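PDB 6IV9: Cas13d from uncultured Ruminococcus sp, which binds CRISPR RNA as the effector of a type VI CRISPR system and, through its two HEPN domains, matures that RNA and cleaves target RNA. Local coordinates for residues A[321-324]-A[325-329]; A[496-499]-A[500-504]; A[483-486]-A[487-491]. The protein carries 2 engineered substitutions. All coordinates share one frame; numbering follows the deposited sequence.

Interaction 1. Residues A[321-324]-A[325-329]. With nucleotides of chain B.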
ATOM      1  N   LEU A 321      -3.458  20.819   6.474  1.00 27.57           N
ATOM      2  CA  LEU A 321      -3.697  19.911   5.331  1.00 28.33           C
ATOM      3  C   LEU A 321      -5.038  19.199   5.484  1.00 26.64           C
ATOM      4  O   LEU A 321      -5.778  19.180   4.541  1.00 28.59           O
ATOM      5  CB  LEU A 321      -2.552  18.900   5.260  1.00 26.49           C
ATOM      6  CG  LEU A 321      -1.149  19.481   5.110  1.00 29.80           C
ATOM      7  CD1 LEU A 321      -0.101  18.406   5.317  1.00 31.76           C
ATOM      8  CD2 LEU A 321      -0.980  20.158   3.763  1.00 33.05           C
ATOM      9  N   VAL A 322      -5.308  18.609   6.641  1.00 27.07           N
ATOM     10  CA  VAL A 322      -6.585  17.862   6.836  1.00 30.91           C
ATOM     11  C   VAL A 322      -7.792  18.794   6.790  1.00 31.77           C
ATOM     12  O   VAL A 322      -8.774  18.408   6.237  1.00 31.23           O
ATOM     13  CB  VAL A 322      -6.604  16.972   8.085  1.00 34.42           C
ATOM     14  CG1 VAL A 322      -7.559  15.829   7.874  1.00 40.03           C
ATOM     15  CG2 VAL A 322      -5.232  16.416   8.360  1.00 37.33           C
ATOM     16  N   GLU A 323      -7.671  19.980   7.370  1.00 33.22           N
ATOM     17  CA  GLU A 323      -8.778  20.961   7.387  1.00 34.54           C
ATOM     18  C   GLU A 323      -9.107  21.337   5.947  1.00 31.82           C
ATOM     19  O   GLU A 323     -10.260  21.440   5.618  1.00 34.01           O
ATOM     20  CB  GLU A 323      -8.320  22.226   8.095  1.00 38.91           C
ATOM     21  CG  GLU A 323      -8.634  22.264   9.565  1.00 47.29           C
ATOM     22  CD  GLU A 323      -7.880  23.356  10.307  1.00 62.50           C
ATOM     23  OE1 GLU A 323      -7.484  24.329   9.661  1.00 61.92           O
ATOM     24  OE2 GLU A 323      -7.674  23.217  11.524  1.00 67.13           O
ATOM     25  N   GLU A 324      -8.094  21.512   5.124  1.00 29.44           N
ATOM     26  CA  GLU A 324      -8.336  21.897   3.722  1.00 32.98           C
ATOM     27  C   GLU A 324      -9.137  20.804   3.008  1.00 35.01           C
ATOM     28  O   GLU A 324     -10.029  21.131   2.272  1.00 30.43           O
ATOM     29  CB  GLU A 324      -6.988  22.099   3.048  1.00 41.53           C
ATOM     30  CG  GLU A 324      -7.087  22.677   1.668  1.00 50.61           C
ATOM     31  CD  GLU A 324      -5.724  22.926   1.057  1.00 62.25           C
ATOM     32  OE1 GLU A 324      -5.177  24.008   1.265  1.00 58.37           O
ATOM     33  OE2 GLU A 324      -5.228  22.030   0.382  1.00 62.68           O
ATOM     34  N   ARG A 325      -8.766  19.546   3.193  1.00 29.43           N
ATOM     35  CA  ARG A 325      -9.505  18.441   2.547  1.00 29.68           C
ATOM     36  C   ARG A 325     -10.920  18.319   3.124  1.00 28.48           C
ATOM     37  O   ARG A 325     -11.838  18.192   2.366  1.00 30.40           O
ATOM     38  CB  ARG A 325      -8.729  17.144   2.764  1.00 27.52           C
ATOM     39  CG  ARG A 325      -9.491  15.896   2.374  1.00 30.37           C
ATOM     40  CD  ARG A 325      -9.461  15.705   0.883  1.00 34.89           C
ATOM     41  NE  ARG A 325     -10.437  16.547   0.238  1.00 36.15           N
ATOM     42  CZ  ARG A 325     -10.660  16.574  -1.062  1.00 44.16           C
ATOM     43  NH1 ARG A 325     -10.000  15.764  -1.863  1.00 39.88           N
ATOM     44  NH2 ARG A 325     -11.550  17.402  -1.560  1.00 42.54           N
ATOM     45  N   LEU A 326     -11.049  18.331   4.442  1.00 26.62           N
ATOM     46  CA  LEU A 326     -12.358  18.167   5.117  1.00 28.54           C
ATOM     47  C   LEU A 326     -13.284  19.348   4.804  1.00 31.24           C
ATOM     48  O   LEU A 326     -14.451  19.130   4.588  1.00 28.90           O
ATOM     49  CB  LEU A 326     -12.101  18.038   6.617  1.00 31.73           C
ATOM     50  CG  LEU A 326     -12.303  16.662   7.242  1.00 38.06           C
ATOM     51  CD1 LEU A 326     -12.456  15.554   6.233  1.00 35.18           C
ATOM     52  CD2 LEU A 326     -11.272  16.342   8.293  1.00 31.57           C
ATOM     53  N   LYS A 327     -12.746  20.556   4.822  1.00 34.08           N
ATOM     54  CA  LYS A 327     -13.579  21.746   4.543  1.00 40.17           C
ATOM     55  C   LYS A 327     -14.106  21.690   3.105  1.00 35.23           C
ATOM     56  O   LYS A 327     -15.231  22.051   2.906  1.00 37.70           O
ATOM     57  CB  LYS A 327     -12.884  23.024   5.019  1.00 42.35           C
ATOM     58  CG  LYS A 327     -12.550  22.987   6.503  1.00 54.91           C
ATOM     59  CD  LYS A 327     -12.518  24.305   7.228  1.00 56.87           C
ATOM     60  CE  LYS A 327     -11.344  25.154   6.810  1.00 61.19           C
ATOM     61  NZ  LYS A 327     -10.813  25.955   7.930  1.00 63.28           N
ATOM     62  N   SER A 328     -13.310  21.245   2.146  1.00 33.73           N
ATOM     63  CA  SER A 328     -13.840  21.161   0.761  1.00 34.92           C
ATOM     64  C   SER A 328     -14.986  20.146   0.663  1.00 36.23           C
ATOM     65  O   SER A 328     -15.893  20.389  -0.075  1.00 37.45           O
ATOM     66  CB  SER A 328     -12.764  20.905  -0.239  1.00 42.50           C
ATOM     67  OG  SER A 328     -12.075  19.711   0.052  1.00 43.65           O
ATOM     68  N   ILE A 329     -14.868  18.988   1.298  1.00 28.21           N
ATOM     69  CA  ILE A 329     -15.981  18.002   1.279  1.00 30.60           C
ATOM     70  C   ILE A 329     -17.196  18.507   2.073  1.00 29.68           C
ATOM     71  O   ILE A 329     -18.304  18.360   1.618  1.00 30.06           O
ATOM     72  CB  ILE A 329     -15.484  16.689   1.898  1.00 32.74           C
ATOM     73  CG1 ILE A 329     -14.321  16.085   1.120  1.00 35.80           C
ATOM     74  CG2 ILE A 329     -16.615  15.708   2.064  1.00 37.40           C
ATOM     75  CD1 ILE A 329     -13.493  15.132   1.924  1.00 34.46           C
TER
ATOM     76  P     U B  43     -15.434   9.137  -3.846  1.00 29.68           P
ATOM     77  OP1   U B  43     -14.951   8.436  -2.600  1.00 29.27           O
ATOM     78  OP2   U B  43     -16.359   8.446  -4.742  1.00 33.01           O
ATOM     79  O5'   U B  43     -16.082  10.474  -3.286  1.00 30.65           O
ATOM     80  C5'   U B  43     -16.552  11.498  -4.173  1.00 27.12           C
ATOM     81  C4'   U B  43     -17.484  12.429  -3.429  1.00 28.20           C
ATOM     82  O4'   U B  43     -16.663  13.130  -2.476  1.00 27.28           O
ATOM     83  C3'   U B  43     -18.124  13.543  -4.276  1.00 27.85           C
ATOM     84  O3'   U B  43     -19.336  13.006  -4.779  1.00 28.05           O
ATOM     85  C2'   U B  43     -18.309  14.662  -3.239  1.00 26.79           C
ATOM     86  O2'   U B  43     -19.386  14.260  -2.423  1.00 26.74           O
ATOM     87  C1'   U B  43     -17.036  14.507  -2.395  1.00 29.74           C
ATOM     88  N1    U B  43     -15.910  15.333  -2.855  1.00 32.36           N
ATOM     89  C2    U B  43     -16.000  16.695  -2.698  1.00 40.42           C
ATOM     90  O2    U B  43     -16.940  17.237  -2.156  1.00 45.28           O
ATOM     91  N3    U B  43     -14.942  17.403  -3.192  1.00 44.05           N
ATOM     92  C4    U B  43     -13.825  16.906  -3.811  1.00 48.68           C
ATOM     93  O4    U B  43     -12.952  17.685  -4.191  1.00 62.34           O
ATOM     94  C5    U B  43     -13.798  15.488  -3.938  1.00 44.43           C
ATOM     95  C6    U B  43     -14.816  14.766  -3.471  1.00 40.64           C
TER
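Val322 and Leu326 lie side by side one turn apart on the alpha-helix 312-330, pointing the same way, with Val322 CG1 3.8 Å from Leu326 CD2. With CG1 anti to the backbone N (chi1 -153°), Val322 presents that methyl to Leu326 while CG2 turns to the helix 497-505. Glu323 and Lys327 run alongside each other in the same i to i+4 spacing, but Glu323 OE1 stays 4.1 Å from Lys327 NZ, an attraction of opposite charges short of a salt bridge. The backbone bond from Leu326 N to Val322 O, 2.9 Å long and nearly straight at 170°, joins the same two residues as the apolar contact. Arg325 bends at chi2 and chi3, which swings its guanidinium toward the C-terminal turn and the RNA. There NH2 donates to Ser328 OG at 2.9 Å, while NH1 is bonded to the carbonyl of Arg573. Ser328 OG in turn gives its hydrogen to Arg325 O at 2.8 Å, approaching from above the carbonyl plane. With an alanine here in place of Arg325, Ser328 OG and the uracil carbonyl would probably both lose the N-H now offered to them. That carbonyl, O4 of U43 of chain B, lies in the plane of the guanidinium at its edge, 3.0 Å from Arg325 NH2.

Interaction 2. Residues A[496-499]-A[500-504]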
ATOM      1  N   LEU A 496      -6.806  12.266  15.900  1.00 27.18           N
ATOM      2  CA  LEU A 496      -5.515  12.297  16.626  1.00 27.06           C
ATOM      3  C   LEU A 496      -4.432  12.782  15.662  1.00 29.28           C
ATOM      4  O   LEU A 496      -4.603  12.639  14.476  1.00 29.90           O
ATOM      5  CB  LEU A 496      -5.166  10.890  17.112  1.00 27.64           C
ATOM      6  CG  LEU A 496      -6.154  10.278  18.092  1.00 33.74           C
ATOM      7  CD1 LEU A 496      -5.734   8.877  18.483  1.00 37.57           C
ATOM      8  CD2 LEU A 496      -6.297  11.151  19.316  1.00 32.95           C
ATOM      9  N   TYR A 497      -3.335  13.298  16.199  1.00 26.96           N
ATOM     10  CA  TYR A 497      -2.201  13.774  15.374  1.00 28.25           C
ATOM     11  C   TYR A 497      -1.585  12.603  14.609  1.00 28.84           C
ATOM     12  O   TYR A 497      -1.153  12.781  13.492  1.00 29.98           O
ATOM     13  CB  TYR A 497      -1.280  14.691  16.170  1.00 29.81           C
ATOM     14  CG  TYR A 497      -1.888  16.059  16.275  1.00 29.45           C
ATOM     15  CD1 TYR A 497      -1.936  16.889  15.180  1.00 29.11           C
ATOM     16  CD2 TYR A 497      -2.523  16.472  17.424  1.00 33.62           C
ATOM     17  CE1 TYR A 497      -2.542  18.130  15.233  1.00 32.66           C
ATOM     18  CE2 TYR A 497      -3.129  17.711  17.502  1.00 37.47           C
ATOM     19  CZ  TYR A 497      -3.138  18.546  16.404  1.00 36.90           C
ATOM     20  OH  TYR A 497      -3.747  19.752  16.464  1.00 35.70           O
ATOM     21  N   PHE A 498      -1.584  11.425  15.215  1.00 29.30           N
ATOM     22  CA  PHE A 498      -0.991  10.267  14.510  1.00 27.14           C
ATOM     23  C   PHE A 498      -1.775  10.012  13.218  1.00 25.87           C
ATOM     24  O   PHE A 498      -1.153   9.802  12.207  1.00 26.22           O
ATOM     25  CB  PHE A 498      -0.934   9.035  15.410  1.00 27.42           C
ATOM     26  CG  PHE A 498      -0.287   7.860  14.729  1.00 28.37           C
ATOM     27  CD1 PHE A 498       1.079   7.679  14.779  1.00 29.79           C
ATOM     28  CD2 PHE A 498      -1.038   6.975  13.987  1.00 31.41           C
ATOM     29  CE1 PHE A 498       1.673   6.618  14.124  1.00 31.62           C
ATOM     30  CE2 PHE A 498      -0.444   5.909  13.342  1.00 34.51           C
ATOM     31  CZ  PHE A 498       0.912   5.739  13.406  1.00 29.27           C
ATOM     32  N   SER A 499      -3.104  10.070  13.287  1.00 23.10           N
ATOM     33  CA  SER A 499      -3.992   9.860  12.117  1.00 25.06           C
ATOM     34  C   SER A 499      -3.739  10.954  11.080  1.00 28.40           C
ATOM     35  O   SER A 499      -3.649  10.649   9.930  1.00 24.96           O
ATOM     36  CB  SER A 499      -5.428   9.868  12.541  1.00 27.21           C
ATOM     37  OG  SER A 499      -5.653   8.933  13.559  1.00 30.90           O
ATOM     38  N   LYS A 500      -3.623  12.190  11.535  1.00 24.80           N
ATOM     39  CA  LYS A 500      -3.367  13.342  10.640  1.00 24.02           C
ATOM     40  C   LYS A 500      -1.990  13.181   9.984  1.00 24.00           C
ATOM     41  O   LYS A 500      -1.823  13.601   8.873  1.00 23.72           O
ATOM     42  CB  LYS A 500      -3.622  14.654  11.386  1.00 25.65           C
ATOM     43  CG  LYS A 500      -5.076  14.869  11.763  1.00 29.58           C
ATOM     44  CD  LYS A 500      -5.365  16.200  12.420  1.00 32.80           C
ATOM     45  CE  LYS A 500      -5.280  16.179  13.924  1.00 31.61           C
ATOM     46  NZ  LYS A 500      -6.081  17.259  14.534  1.00 32.18           N
ATOM     47  N   MET A 501      -1.034  12.625  10.716  1.00 24.74           N
ATOM     48  CA  MET A 501       0.320  12.410  10.167  1.00 25.68           C
ATOM     49  C   MET A 501       0.225  11.403   9.023  1.00 28.62           C
ATOM     50  O   MET A 501       0.855  11.610   8.026  1.00 27.65           O
ATOM     51  CB  MET A 501       1.262  11.869  11.232  1.00 26.70           C
ATOM     52  CG  MET A 501       2.630  11.618  10.722  1.00 27.39           C
ATOM     53  SD  MET A 501       3.758  11.226  12.048  1.00 32.31           S
ATOM     54  CE  MET A 501       3.182   9.616  12.546  1.00 36.80           C
ATOM     55  N   ILE A 502      -0.556  10.347   9.209  1.00 22.82           N
ATOM     56  CA  ILE A 502      -0.754   9.341   8.128  1.00 23.02           C
ATOM     57  C   ILE A 502      -1.441  10.013   6.937  1.00 23.92           C
ATOM     58  O   ILE A 502      -1.025   9.790   5.831  1.00 24.04           O
ATOM     59  CB  ILE A 502      -1.515   8.105   8.632  1.00 21.16           C
ATOM     60  CG1 ILE A 502      -0.756   7.426   9.771  1.00 21.86           C
ATOM     61  CG2 ILE A 502      -1.799   7.164   7.484  1.00 24.17           C
ATOM     62  CD1 ILE A 502       0.638   7.011   9.435  1.00 24.82           C
ATOM     63  N   TYR A 503      -2.405  10.887   7.187  1.00 21.46           N
ATOM     64  CA  TYR A 503      -3.074  11.580   6.066  1.00 21.52           C
ATOM     65  C   TYR A 503      -2.041  12.405   5.294  1.00 24.19           C
ATOM     66  O   TYR A 503      -2.077  12.430   4.105  1.00 24.83           O
ATOM     67  CB  TYR A 503      -4.202  12.503   6.523  1.00 25.33           C
ATOM     68  CG  TYR A 503      -4.730  13.324   5.381  1.00 24.10           C
ATOM     69  CD1 TYR A 503      -5.582  12.770   4.452  1.00 23.71           C
ATOM     70  CD2 TYR A 503      -4.312  14.619   5.168  1.00 26.36           C
ATOM     71  CE1 TYR A 503      -6.039  13.483   3.366  1.00 24.49           C
ATOM     72  CE2 TYR A 503      -4.759  15.353   4.086  1.00 25.12           C
ATOM     73  CZ  TYR A 503      -5.620  14.780   3.176  1.00 26.17           C
ATOM     74  OH  TYR A 503      -6.060  15.463   2.095  1.00 27.60           O
ATOM     75  N   MET A 504      -1.120  13.036   6.006  1.00 24.29           N
ATOM     76  CA  MET A 504      -0.079  13.886   5.382  1.00 24.34           C
ATOM     77  C   MET A 504       0.785  13.034   4.442  1.00 23.80           C
ATOM     78  O   MET A 504       1.008  13.446   3.350  1.00 22.52           O
ATOM     79  CB  MET A 504       0.801  14.524   6.458  1.00 26.59           C
ATOM     80  CG  MET A 504       1.892  15.389   5.905  1.00 27.27           C
ATOM     81  SD  MET A 504       3.376  14.482   5.478  1.00 29.73           S
ATOM     82  CE  MET A 504       3.963  14.076   7.114  1.00 29.91           C
TER
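Lys500 lays the end of its side chain over one face of the Tyr497 ring in the first turn of helix 497-505. Lys500 CE sits 3.8 Å from the Tyr497 ring centroid, a CH-pi contact displaced toward the rim, and NZ of Lys500 is 4.0 Å from the same centroid, 25° off the ring normal, in a cation-pi contact. The bend of the lysine at chi3 (-91°) folds CE and NZ back over the ring. One residue on, the Phe498 ring meets Met501 (i+3) and Ile502 (i+4) obliquely: Met501 CE comes within 3.6 Å of Phe498 CD1, and Ile502 CG1 is 3.9 Å from Phe498 CE2. Beneath these side chains run successive i to i+4 backbone bonds, beginning with Lys500 N to Leu496 O at 3.1 Å, where Leu496 is the N-cap residue. Farther out, Asp319 of helix 312-330 takes a salt bridge from Lys500 NZ on OD1 and a hydrogen bond from Tyr497 OH on OD2, while Ala492 O accepts from NZ as well. Glu562 OE1 bonds both Ser499 OG and Leu496 N at the helix start. Thus a buried ammonium is met by a carboxylate, a carbonyl and a pi face, surroundings that would probably stabilise its positive charge.

Interaction 3. Residues A[483-486]-A[487-491]; sequences KILD and SEKKN
Lys489 reaches back across Leu485, the two side chains crossing at about a right angle. Its CB, 3.7 Å from Leu485 O, starts beside that carbonyl, and CG comes closer still, at 3.4 Å from Leu485 O. CD is already drawing away from the same oxygen. The chain is extended through chi2 and chi3, but chi4 is nearly eclipsed (7°), which turns NZ back over the leucine. The ammonium therefore finishes against hydrocarbon, with Lys489 NZ 3.4 Å from Leu485 CB and near CD1 too. Its charge is met beyond this turn by a salt bridge to Glu482 OE2, so Leu485 lies beneath a lysine whose tip is held by the residue just before 483.

The backbone sets up this return path. Leu485 O accepts two hydrogen bonds, from Lys489 N at 3.0 Å and from Glu488 N at 2.9 Å. The first donor lies nearly in line with the C=O bond; the second comes from above the carbonyl plane, 56° out of it. Within the turn, Ser487 OG gives its hydrogen to Glu488 OE2 at 2.9 Å, using the anti lone pair of that oxygen. Glu488 CG lies 4.2 Å from Leu485 CD2, a loose apolar contact, and the bend at chi2 turns the carboxylate beyond it.

Leu485 itself is buried against Ile357 of helix 353-366 and against Phe333 and Ile334 of helix 333-336, whereas Asp486 and Ser487 remain at the surface. A short 3-10 segment passing into a turn, with one carbonyl shared by the i+3 and i+4 amides, marks this part of the loop that joins helices 467-475 and 497-505.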
ATOM      1  N   LYS A 483     -27.122  22.506   8.015  1.00 38.97           N
ATOM      2  CA  LYS A 483     -26.907  22.272   9.467  1.00 39.36           C
ATOM      3  C   LYS A 483     -27.440  20.906   9.896  1.00 33.97           C
ATOM      4  O   LYS A 483     -27.082  20.453  10.962  1.00 33.50           O
ATOM      5  CB  LYS A 483     -27.460  23.426  10.297  1.00 45.63           C
ATOM      6  CG  LYS A 483     -26.928  24.781   9.881  1.00 54.77           C
ATOM      7  CD  LYS A 483     -26.578  25.664  11.028  1.00 63.75           C
ATOM      8  CE  LYS A 483     -26.157  27.050  10.589  1.00 73.14           C
ATOM      9  NZ  LYS A 483     -26.448  28.073  11.621  1.00 76.84           N
ATOM     10  N   ILE A 484     -28.158  20.229   9.008  1.00 32.78           N
ATOM     11  CA  ILE A 484     -28.728  18.880   9.279  1.00 37.77           C
ATOM     12  C   ILE A 484     -27.580  17.904   9.557  1.00 39.55           C
ATOM     13  O   ILE A 484     -27.769  16.966  10.313  1.00 35.95           O
ATOM     14  CB  ILE A 484     -29.531  18.424   8.054  1.00 43.03           C
ATOM     15  CG1 ILE A 484     -30.916  19.061   8.012  1.00 51.64           C
ATOM     16  CG2 ILE A 484     -29.614  16.923   7.980  1.00 47.94           C
ATOM     17  CD1 ILE A 484     -31.634  18.801   6.711  1.00 59.70           C
ATOM     18  N   LEU A 485     -26.434  18.160   8.937  1.00 37.59           N
ATOM     19  CA  LEU A 485     -25.254  17.265   9.004  1.00 33.72           C
ATOM     20  C   LEU A 485     -24.281  17.689  10.096  1.00 35.24           C
ATOM     21  O   LEU A 485     -23.290  17.027  10.231  1.00 33.09           O
ATOM     22  CB  LEU A 485     -24.557  17.285   7.646  1.00 31.99           C
ATOM     23  CG  LEU A 485     -25.318  16.599   6.522  1.00 32.18           C
ATOM     24  CD1 LEU A 485     -24.640  16.840   5.197  1.00 35.58           C
ATOM     25  CD2 LEU A 485     -25.476  15.123   6.797  1.00 34.97           C
ATOM     26  N   ASP A 486     -24.617  18.682  10.913  1.00 31.88           N
ATOM     27  CA  ASP A 486     -23.641  19.162  11.919  1.00 33.53           C
ATOM     28  C   ASP A 486     -23.223  18.017  12.846  1.00 33.40           C
ATOM     29  O   ASP A 486     -22.095  18.016  13.287  1.00 32.42           O
ATOM     30  CB  ASP A 486     -24.176  20.360  12.698  1.00 36.11           C
ATOM     31  CG  ASP A 486     -23.974  21.680  11.984  1.00 46.56           C
ATOM     32  OD1 ASP A 486     -23.326  21.683  10.947  1.00 38.66           O
ATOM     33  OD2 ASP A 486     -24.466  22.692  12.491  1.00 41.61           O
ATOM     34  N   SER A 487     -24.150  17.136  13.186  1.00 31.87           N
ATOM     35  CA  SER A 487     -23.845  15.994  14.081  1.00 38.25           C
ATOM     36  C   SER A 487     -23.005  14.908  13.390  1.00 35.36           C
ATOM     37  O   SER A 487     -22.418  14.130  14.108  1.00 37.20           O
ATOM     38  CB  SER A 487     -25.083  15.416  14.693  1.00 35.11           C
ATOM     39  OG  SER A 487     -26.002  15.021  13.702  1.00 46.44           O
ATOM     40  N   GLU A 488     -23.063  14.805  12.067  1.00 29.43           N
ATOM     41  CA  GLU A 488     -22.361  13.722  11.337  1.00 32.27           C
ATOM     42  C   GLU A 488     -21.005  14.150  10.783  1.00 33.97           C
ATOM     43  O   GLU A 488     -20.175  13.290  10.609  1.00 30.92           O
ATOM     44  CB  GLU A 488     -23.163  13.317  10.104  1.00 39.14           C
ATOM     45  CG  GLU A 488     -24.635  13.144  10.367  1.00 51.19           C
ATOM     46  CD  GLU A 488     -24.998  12.087  11.387  1.00 51.10           C
ATOM     47  OE1 GLU A 488     -24.669  10.927  11.158  1.00 55.83           O
ATOM     48  OE2 GLU A 488     -25.619  12.434  12.392  1.00 58.96           O
ATOM     49  N   LYS A 489     -20.808  15.440  10.559  1.00 31.00           N
ATOM     50  CA  LYS A 489     -19.586  15.939   9.895  1.00 34.76           C
ATOM     51  C   LYS A 489     -18.321  15.583  10.671  1.00 40.89           C
ATOM     52  O   LYS A 489     -18.309  15.674  11.884  1.00 31.34           O
ATOM     53  CB  LYS A 489     -19.683  17.446   9.673  1.00 36.80           C
ATOM     54  CG  LYS A 489     -20.476  17.875   8.450  1.00 37.54           C
ATOM     55  CD  LYS A 489     -20.543  19.370   8.312  1.00 45.20           C
ATOM     56  CE  LYS A 489     -21.186  19.870   7.040  1.00 43.65           C
ATOM     57  NZ  LYS A 489     -21.756  18.733   6.307  1.00 53.14           N
ATOM     58  N   LYS A 490     -17.290  15.204   9.922  1.00 35.18           N
ATOM     59  CA  LYS A 490     -15.967  14.889  10.492  1.00 34.25           C
ATOM     60  C   LYS A 490     -15.091  16.126  10.322  1.00 33.54           C
ATOM     61  O   LYS A 490     -15.030  16.640   9.235  1.00 35.03           O
ATOM     62  CB  LYS A 490     -15.413  13.633   9.828  1.00 35.17           C
ATOM     63  CG  LYS A 490     -16.041  12.354  10.342  1.00 46.39           C
ATOM     64  CD  LYS A 490     -15.415  11.904  11.634  1.00 53.42           C
ATOM     65  CE  LYS A 490     -16.400  11.577  12.726  1.00 60.37           C
ATOM     66  NZ  LYS A 490     -17.247  10.411  12.394  1.00 68.46           N
ATOM     67  N   ASN A 491     -14.448  16.555  11.394  1.00 30.35           N
ATOM     68  CA  ASN A 491     -13.595  17.762  11.404  1.00 37.69           C
ATOM     69  C   ASN A 491     -12.169  17.388  11.823  1.00 34.10           C
ATOM     70  O   ASN A 491     -11.994  16.378  12.464  1.00 33.32           O
ATOM     71  CB  ASN A 491     -14.192  18.824  12.326  1.00 41.95           C
ATOM     72  CG  ASN A 491     -15.609  19.207  11.947  1.00 43.41           C
ATOM     73  OD1 ASN A 491     -16.542  18.993  12.708  1.00 47.51           O
ATOM     74  ND2 ASN A 491     -15.777  19.782  10.778  1.00 39.70           N
TER

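How the interactions relate
Interactions 1 and 2 belong to neighbouring helices, 312-330 and 497-505, and touch directly: Arg325 CB lies 3.2 Å from Tyr503 OH, and Val322 CG2 packs on Lys500 CG. Interaction 3 sits in the loop leading into helix 497-505 and meets interaction 1 where Leu326 CG comes 3.4 Å from Lys490 O; it does not touch interaction 2. Helix 312-330 is thus common ground for all three. Interaction 2 is buried and pairs its lysine with an aromatic face and a carboxylate; interaction 1 is partly buried and its arginine also reaches the RNA; interaction 3 lies at the surface, where the ammonium of its lysine pairs with a glutamate of the same loop.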